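Local atomic coordinates of aggregation suppressing protein (Salmonella enterica subsp. enterica serovar Typhimurium, PDB entry 4ZJ9), a protein that probably acts as a small heat shock protein chaperone, suppressing the aggregation of other proteins under stress. Residues Gly84-Glu89 with Lys104-Leu109. Sequence-based numbering, arbitrary orientation.
Sequences GKHTEE and KADFQL
F107 and G84 meet with the phenylalanine CG set between its own backbone N and carbonyl carbon (chi1 64°), and the ring lies beside G84 of the adjacent strand. G84 sits over one ring face, its CA 4.0 Å from the centroid of the F107 ring as a CH-pi contact and its N above the centre of the ring. F107 CE1 comes to 3.7 Å of G84 CA, so the ring packs directly on the bare alpha carbon. The backbones close the same pair in both directions, with G84 N 3.0 Å from F107 O and F107 N 3.0 Å from G84 O; the second bond approaches G84 O in the carbonyl plane, on a lone pair. This is an antiparallel hydrogen-bonded pair joining strands 79-84 and 107-112 of the alpha-crystallin domain, where the long connection that carries the short strand 97-100 leaves and rejoins the sheet.

Past the pair, D106 has CG beside its backbone N and anti to the carbonyl carbon (chi1 -65°). Its OD1 lies near the backbone N of H86, which appears to donate to it, but the placement of that oxygen is doubtful, as it is modelled too close to the imidazole. K104 O lies over one imidazole face of H86, offset toward the rim, and K104 CE packs 3.8 Å from H86 CB. The lysine chain continues to a salt bridge with E70 and a cation-pi contact with W66, whose ring also meets F107 edge to face.

The chemistry thus passes from a more exposed polar margin beyond the strand ends, where the D106 acceptor remains uncertain, to a buried glycine-aromatic pair in which two backbone hydrogen bonds and a CH-pi contact join the strands.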
# COMPACT_ATOMS: atom_id res chain seq x y z
N GLY A 84 10.71 -9.72 -0.03
CA GLY A 84 9.36 -10.03 -0.43
C GLY A 84 9.44 -11.01 -1.56
O GLY A 84 10.07 -10.73 -2.62
N LYS A 85 8.81 -12.16 -1.35
CA LYS A 85 8.79 -13.18 -2.37
C LYS A 85 7.35 -13.56 -2.59
O LYS A 85 6.72 -14.23 -1.76
CB LYS A 85 9.68 -14.41 -2.08
CG LYS A 85 11.11 -14.18 -2.59
CD LYS A 85 12.03 -15.33 -2.19
CE LYS A 85 13.49 -14.92 -2.03
NZ LYS A 85 14.30 -15.99 -1.36
N HIS A 86 6.87 -13.06 -3.72
CA HIS A 86 5.48 -13.08 -4.06
C HIS A 86 5.13 -14.44 -4.61
O HIS A 86 5.83 -15.06 -5.45
CB HIS A 86 5.02 -11.87 -4.94
CG HIS A 86 5.27 -12.04 -6.40
ND1 HIS A 86 6.54 -12.20 -6.93
CD2 HIS A 86 4.42 -12.09 -7.44
CE1 HIS A 86 6.45 -12.35 -8.23
NE2 HIS A 86 5.17 -12.28 -8.58
N THR A 87 3.99 -14.85 -4.11
CA THR A 87 3.56 -16.22 -4.06
C THR A 87 3.59 -16.96 -5.39
O THR A 87 3.50 -16.37 -6.49
CB THR A 87 2.13 -16.27 -3.46
OG1 THR A 87 2.18 -15.80 -2.11
CG2 THR A 87 1.54 -17.69 -3.46
N GLU A 88 3.74 -18.28 -5.23
CA GLU A 88 3.50 -19.27 -6.27
C GLU A 88 2.38 -18.83 -7.17
O GLU A 88 1.27 -18.56 -6.70
CB GLU A 88 3.15 -20.62 -5.65
N GLU A 89 2.67 -18.76 -8.46
CA GLU A 89 1.75 -18.14 -9.38
C GLU A 89 0.38 -18.82 -9.38
O GLU A 89 0.13 -19.92 -8.83
CB GLU A 89 2.36 -18.02 -10.81
CG GLU A 89 3.34 -16.85 -11.01
CD GLU A 89 2.71 -15.48 -10.74
OE1 GLU A 89 1.64 -15.21 -11.36
OE2 GLU A 89 3.27 -14.69 -9.92
N LYS A 104 3.16 -6.02 -8.72
CA LYS A 104 3.70 -6.61 -7.50
C LYS A 104 4.88 -7.52 -7.94
O LYS A 104 4.72 -8.45 -8.74
CB LYS A 104 2.58 -7.35 -6.76
CG LYS A 104 2.90 -7.76 -5.31
CD LYS A 104 1.76 -8.58 -4.68
CE LYS A 104 2.25 -9.64 -3.71
NZ LYS A 104 1.09 -10.11 -2.88
N ALA A 105 6.06 -7.16 -7.48
CA ALA A 105 7.29 -7.81 -7.87
C ALA A 105 8.13 -8.06 -6.63
O ALA A 105 8.15 -7.23 -5.72
CB ALA A 105 8.05 -6.90 -8.83
N ASP A 106 8.80 -9.21 -6.61
CA ASP A 106 9.67 -9.60 -5.52
C ASP A 106 10.76 -8.54 -5.34
O ASP A 106 11.18 -7.89 -6.31
CB ASP A 106 10.29 -10.97 -5.81
CG ASP A 106 9.26 -12.09 -5.86
OD1 ASP A 106 8.08 -11.78 -5.60
OD2 ASP A 106 9.62 -13.27 -6.12
N PHE A 107 11.22 -8.36 -4.11
CA PHE A 107 12.22 -7.34 -3.84
C PHE A 107 13.12 -7.76 -2.68
O PHE A 107 12.83 -8.72 -1.98
CB PHE A 107 11.55 -6.03 -3.48
CG PHE A 107 10.74 -6.09 -2.21
CD1 PHE A 107 9.39 -6.43 -2.24
CD2 PHE A 107 11.32 -5.78 -0.99
CE1 PHE A 107 8.65 -6.45 -1.07
CE2 PHE A 107 10.58 -5.78 0.17
CZ PHE A 107 9.25 -6.17 0.14
N GLN A 108 14.21 -7.04 -2.52
CA GLN A 108 15.06 -7.19 -1.40
C GLN A 108 15.71 -5.86 -1.11
O GLN A 108 16.40 -5.26 -1.96
CB GLN A 108 16.11 -8.28 -1.59
CG GLN A 108 16.66 -8.73 -0.25
CD GLN A 108 18.13 -9.03 -0.27
OE1 GLN A 108 18.95 -8.13 -0.48
NE2 GLN A 108 18.48 -10.30 -0.06
N LEU A 109 15.43 -5.38 0.10
CA LEU A 109 16.01 -4.19 0.63
C LEU A 109 17.03 -4.63 1.67
O LEU A 109 16.84 -5.61 2.32
CB LEU A 109 14.92 -3.31 1.23
CG LEU A 109 13.86 -2.85 0.24
CD1 LEU A 109 12.90 -1.98 0.99
CD2 LEU A 109 14.46 -2.03 -0.91